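Local coordinates for dally-like protein (Drosophila melanogaster, PDB 3ODN), which is a glypican, probably a heparan sulfate proteoglycan of the cell surface, and is involved in Hedgehog signalling; this chain is its protein core, at residues D141-F152 with V169-F179. The protein carries 2 engineered substitutions. Sequence-based numbering, arbitrary orientation.
Sequences DKFFNTLYQKMF and VSEHMKELKPF
Tyr148 of helix 136-155 meets the last turns of helix 163-176 and the loop after it, the axes of the short segments 141-152 and 169-176 crossing at 109° and 10.1 Å apart. With CG anti to the backbone N (chi1 164°), its ring reaches across to the second helix. Pro178 lies over one face in a CH-pi contact, Pro178 CG 3.7 Å from the ring centroid. Met173 runs past the ring the other way, its CG 3.4 Å from Tyr148 CD2, with the sulfur set obliquely as a Met-aromatic contact. At the ring edge, Val169 O lies in plane 3.3 Å from Tyr148 CE2, and Val169 CG1 packs near Tyr148 OH. Phe179, in the loop, turns its ring edge to the backbone of 141-152, Phe179 CE1 3.2 Å from Phe144 O and Phe179 CZ 3.5 Å from Tyr148 N, while Met151 SD sits at the same ring's edge. The Phe144 and Phe179 rings meet obliquely, planes at 49°. A long salt bridge joins Asp141 OD2 and Lys174 NZ, 3.7 Å apart. With Tyr148 cut back to an alanine, Pro178 and Met173 would probably lose the ring they pack on, opening a gap between the helices. Helices 293-306 and 308-318 extend the apolar packing, touching Phe179 and Tyr148 respectively. No hydrogen bond spans the two segments, so aromatic, sulfur and aliphatic packing mainly joins these consecutive helices of the glypican core.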
loop_
_atom_site.group_PDB
_atom_site.type_symbol
_atom_site.label_atom_id
_atom_site.label_comp_id
_atom_site.label_asym_id
_atom_site.label_seq_id
_atom_site.Cartn_x
_atom_site.Cartn_y
_atom_site.Cartn_z
ATOM N N ASP A 141 -23.257 -5.685 10.469
ATOM C CA ASP A 141 -24.518 -5.289 11.119
ATOM C C ASP A 141 -25.620 -6.263 10.744
ATOM O O ASP A 141 -26.309 -6.761 11.631
ATOM C CB ASP A 141 -24.919 -3.829 10.764
ATOM C CG ASP A 141 -24.102 -2.708 11.443
ATOM O OD1 ASP A 141 -23.101 -3.026 12.141
ATOM O OD2 ASP A 141 -24.444 -1.515 11.247
ATOM N N LYS A 142 -25.740 -6.587 9.437
ATOM C CA LYS A 142 -26.740 -7.517 8.913
ATOM C C LYS A 142 -26.543 -8.939 9.412
ATOM O O LYS A 142 -27.534 -9.580 9.767
ATOM C CB LYS A 142 -26.834 -7.459 7.376
ATOM C CG LYS A 142 -27.839 -6.421 6.900
ATOM C CD LYS A 142 -27.407 -5.738 5.605
ATOM C CE LYS A 142 -28.323 -4.588 5.272
ATOM N NZ LYS A 142 -28.023 -4.021 3.936
ATOM N N PHE A 143 -25.265 -9.412 9.463
ATOM C CA PHE A 143 -24.857 -10.748 9.900
ATOM C C PHE A 143 -25.284 -11.059 11.346
ATOM O O PHE A 143 -25.982 -12.051 11.586
ATOM C CB PHE A 143 -23.324 -10.939 9.701
ATOM C CG PHE A 143 -22.728 -12.067 10.501
ATOM C CD1 PHE A 143 -22.900 -13.388 10.101
ATOM C CD2 PHE A 143 -22.020 -11.814 11.670
ATOM C CE1 PHE A 143 -22.389 -14.436 10.865
ATOM C CE2 PHE A 143 -21.535 -12.865 12.445
ATOM C CZ PHE A 143 -21.722 -14.167 12.035
ATOM N N PHE A 144 -24.863 -10.197 12.291
ATOM C CA PHE A 144 -25.166 -10.281 13.706
ATOM C C PHE A 144 -26.659 -10.074 13.950
ATOM O O PHE A 144 -27.204 -10.645 14.905
ATOM C CB PHE A 144 -24.327 -9.255 14.487
ATOM C CG PHE A 144 -22.909 -9.667 14.792
ATOM C CD1 PHE A 144 -22.644 -10.771 15.590
ATOM C CD2 PHE A 144 -21.840 -8.906 14.347
ATOM C CE1 PHE A 144 -21.330 -11.126 15.909
ATOM C CE2 PHE A 144 -20.523 -9.269 14.660
ATOM C CZ PHE A 144 -20.277 -10.382 15.428
ATOM N N ASN A 145 -27.340 -9.309 13.072
ATOM C CA ASN A 145 -28.795 -9.132 13.173
ATOM C C ASN A 145 -29.524 -10.465 12.828
ATOM O O ASN A 145 -30.466 -10.874 13.524
ATOM C CB ASN A 145 -29.274 -7.982 12.275
ATOM C CG ASN A 145 -30.722 -7.634 12.530
ATOM O OD1 ASN A 145 -31.052 -6.826 13.417
ATOM N ND2 ASN A 145 -31.621 -8.278 11.784
ATOM N N THR A 146 -29.067 -11.122 11.742
ATOM C CA THR A 146 -29.566 -12.398 11.229
ATOM C C THR A 146 -29.243 -13.502 12.252
ATOM O O THR A 146 -30.092 -14.348 12.521
ATOM C CB THR A 146 -28.920 -12.692 9.842
ATOM O OG1 THR A 146 -29.195 -11.606 8.937
ATOM C CG2 THR A 146 -29.381 -14.030 9.230
ATOM N N LEU A 147 -28.020 -13.480 12.811
ATOM C CA LEU A 147 -27.552 -14.444 13.793
ATOM C C LEU A 147 -28.409 -14.400 15.056
ATOM O O LEU A 147 -28.821 -15.448 15.539
ATOM C CB LEU A 147 -26.057 -14.190 14.088
ATOM C CG LEU A 147 -25.324 -15.117 15.051
ATOM C CD1 LEU A 147 -25.261 -16.541 14.532
ATOM C CD2 LEU A 147 -23.941 -14.607 15.313
ATOM N N TYR A 148 -28.748 -13.193 15.535
ATOM C CA TYR A 148 -29.609 -12.969 16.703
ATOM C C TYR A 148 -31.053 -13.471 16.505
ATOM O O TYR A 148 -31.630 -14.049 17.431
ATOM C CB TYR A 148 -29.588 -11.467 17.058
ATOM C CG TYR A 148 -30.688 -10.976 17.973
ATOM C CD1 TYR A 148 -30.823 -11.473 19.267
ATOM C CD2 TYR A 148 -31.545 -9.955 17.576
ATOM C CE1 TYR A 148 -31.811 -10.997 20.126
ATOM C CE2 TYR A 148 -32.519 -9.450 18.438
ATOM C CZ TYR A 148 -32.656 -9.982 19.708
ATOM O OH TYR A 148 -33.627 -9.495 20.554
ATOM N N GLN A 149 -31.645 -13.199 15.323
ATOM C CA GLN A 149 -33.022 -13.586 15.012
ATOM C C GLN A 149 -33.162 -15.090 14.956
ATOM O O GLN A 149 -34.081 -15.631 15.588
ATOM C CB GLN A 149 -33.526 -12.914 13.728
ATOM C CG GLN A 149 -34.228 -11.579 13.987
ATOM C CD GLN A 149 -34.727 -10.987 12.702
ATOM O OE1 GLN A 149 -35.741 -11.412 12.142
ATOM N NE2 GLN A 149 -34.010 -10.012 12.187
ATOM N N LYS A 150 -32.192 -15.763 14.283
ATOM C CA LYS A 150 -32.104 -17.218 14.169
ATOM C C LYS A 150 -31.966 -17.839 15.552
ATOM O O LYS A 150 -32.669 -18.793 15.866
ATOM C CB LYS A 150 -30.883 -17.634 13.321
ATOM C CG LYS A 150 -30.951 -17.266 11.848
ATOM C CD LYS A 150 -31.980 -18.044 11.047
ATOM C CE LYS A 150 -31.729 -17.871 9.573
ATOM N NZ LYS A 150 -30.446 -18.500 9.159
ATOM N N MET A 151 -31.058 -17.291 16.369
ATOM C CA MET A 151 -30.773 -17.783 17.714
ATOM C C MET A 151 -31.892 -17.541 18.711
ATOM O O MET A 151 -32.077 -18.374 19.597
ATOM C CB MET A 151 -29.449 -17.225 18.235
ATOM C CG MET A 151 -28.246 -17.907 17.646
ATOM S SD MET A 151 -26.724 -17.244 18.319
ATOM C CE MET A 151 -26.787 -17.956 19.988
ATOM N N PHE A 152 -32.639 -16.418 18.577
ATOM C CA PHE A 152 -33.756 -16.138 19.474
ATOM C C PHE A 152 -34.835 -17.190 19.226
ATOM O O PHE A 152 -35.300 -17.821 20.180
ATOM C CB PHE A 152 -34.301 -14.703 19.298
ATOM C CG PHE A 152 -35.484 -14.393 20.193
ATOM C CD1 PHE A 152 -36.787 -14.558 19.734
ATOM C CD2 PHE A 152 -35.295 -14.012 21.518
ATOM C CE1 PHE A 152 -37.881 -14.331 20.578
ATOM C CE2 PHE A 152 -36.393 -13.773 22.360
ATOM C CZ PHE A 152 -37.677 -13.932 21.882
ATOM N N VAL A 169 -38.238 -7.677 17.375
ATOM C CA VAL A 169 -37.057 -8.323 17.956
ATOM C C VAL A 169 -35.776 -7.670 17.393
ATOM O O VAL A 169 -34.925 -7.264 18.185
ATOM C CB VAL A 169 -37.122 -9.867 17.759
ATOM C CG1 VAL A 169 -35.879 -10.564 18.290
ATOM C CG2 VAL A 169 -38.372 -10.449 18.417
ATOM N N SER A 170 -35.693 -7.502 16.046
ATOM C CA SER A 170 -34.559 -6.869 15.351
ATOM C C SER A 170 -34.441 -5.367 15.641
ATOM O O SER A 170 -33.324 -4.873 15.794
ATOM C CB SER A 170 -34.615 -7.120 13.848
ATOM O OG SER A 170 -35.844 -6.691 13.284
ATOM N N GLU A 171 -35.590 -4.651 15.728
ATOM C CA GLU A 171 -35.665 -3.221 16.042
ATOM C C GLU A 171 -35.029 -2.925 17.412
ATOM O O GLU A 171 -34.346 -1.911 17.560
ATOM C CB GLU A 171 -37.132 -2.741 16.040
ATOM C CG GLU A 171 -37.694 -2.409 14.667
ATOM C CD GLU A 171 -38.557 -1.162 14.621
ATOM O OE1 GLU A 171 -39.684 -1.190 15.171
ATOM O OE2 GLU A 171 -38.109 -0.158 14.020
ATOM N N HIS A 172 -35.254 -3.822 18.400
ATOM C CA HIS A 172 -34.746 -3.734 19.771
ATOM C C HIS A 172 -33.310 -4.278 19.945
ATOM O O HIS A 172 -32.718 -4.043 21.000
ATOM C CB HIS A 172 -35.670 -4.502 20.742
ATOM C CG HIS A 172 -37.087 -4.020 20.852
ATOM N ND1 HIS A 172 -37.438 -2.701 20.607
ATOM C CD2 HIS A 172 -38.184 -4.690 21.282
ATOM C CE1 HIS A 172 -38.738 -2.627 20.845
ATOM N NE2 HIS A 172 -39.230 -3.799 21.251
ATOM N N MET A 173 -32.760 -5.017 18.949
ATOM C CA MET A 173 -31.431 -5.642 19.044
ATOM C C MET A 173 -30.300 -4.771 19.596
ATOM O O MET A 173 -29.613 -5.190 20.535
ATOM C CB MET A 173 -30.997 -6.325 17.744
ATOM C CG MET A 173 -29.677 -7.082 17.919
ATOM S SD MET A 173 -28.623 -7.342 16.487
ATOM C CE MET A 173 -28.676 -5.705 15.715
ATOM N N LYS A 174 -30.086 -3.587 19.007
ATOM C CA LYS A 174 -29.006 -2.701 19.454
ATOM C C LYS A 174 -29.233 -2.086 20.849
ATOM O O LYS A 174 -28.264 -1.710 21.513
ATOM C CB LYS A 174 -28.590 -1.688 18.369
ATOM C CG LYS A 174 -27.805 -2.338 17.217
ATOM C CD LYS A 174 -26.774 -1.402 16.564
ATOM C CE LYS A 174 -25.819 -2.166 15.670
ATOM N NZ LYS A 174 -24.904 -1.269 14.910
ATOM N N GLU A 175 -30.496 -2.067 21.317
ATOM C CA GLU A 175 -30.882 -1.580 22.645
ATOM C C GLU A 175 -30.623 -2.673 23.708
ATOM O O GLU A 175 -30.180 -2.360 24.816
ATOM C CB GLU A 175 -32.367 -1.150 22.641
ATOM C CG GLU A 175 -32.855 -0.503 23.930
ATOM C CD GLU A 175 -34.294 -0.019 23.923
ATOM O OE1 GLU A 175 -35.208 -0.860 23.761
ATOM O OE2 GLU A 175 -34.510 1.198 24.131
ATOM N N LEU A 176 -30.884 -3.949 23.351
ATOM C CA LEU A 176 -30.753 -5.118 24.229
ATOM C C LEU A 176 -29.340 -5.694 24.371
ATOM O O LEU A 176 -29.056 -6.319 25.399
ATOM C CB LEU A 176 -31.748 -6.234 23.824
ATOM C CG LEU A 176 -33.244 -5.861 23.756
ATOM C CD1 LEU A 176 -34.057 -6.977 23.126
ATOM C CD2 LEU A 176 -33.816 -5.508 25.128
ATOM N N LYS A 177 -28.462 -5.488 23.349
ATOM C CA LYS A 177 -27.075 -5.988 23.278
ATOM C C LYS A 177 -27.022 -7.502 23.575
ATOM O O LYS A 177 -26.643 -7.893 24.682
ATOM C CB LYS A 177 -26.121 -5.162 24.162
ATOM C CG LYS A 177 -25.536 -3.943 23.453
ATOM C CD LYS A 177 -25.005 -2.921 24.447
ATOM C CE LYS A 177 -24.497 -1.671 23.774
ATOM N NZ LYS A 177 -23.111 -1.834 23.259
ATOM N N PRO A 178 -27.482 -8.358 22.621
ATOM C CA PRO A 178 -27.555 -9.803 22.896
ATOM C C PRO A 178 -26.211 -10.498 22.960
ATOM O O PRO A 178 -26.042 -11.433 23.739
ATOM C CB PRO A 178 -28.419 -10.344 21.750
ATOM C CG PRO A 178 -28.976 -9.132 21.058
ATOM C CD PRO A 178 -27.990 -8.060 21.268
ATOM N N PHE A 179 -25.267 -10.050 22.120
ATOM C CA PHE A 179 -23.917 -10.580 22.031
ATOM C C PHE A 179 -22.947 -9.640 22.769
ATOM O O PHE A 179 -21.723 -9.751 22.630
ATOM C CB PHE A 179 -23.519 -10.710 20.556
ATOM C CG PHE A 179 -24.506 -11.412 19.650
ATOM C CD1 PHE A 179 -25.087 -10.743 18.580
ATOM C CD2 PHE A 179 -24.811 -12.758 19.832
ATOM C CE1 PHE A 179 -25.966 -11.403 17.721
ATOM C CE2 PHE A 179 -25.698 -13.413 18.976
ATOM C CZ PHE A 179 -26.260 -12.735 17.923
#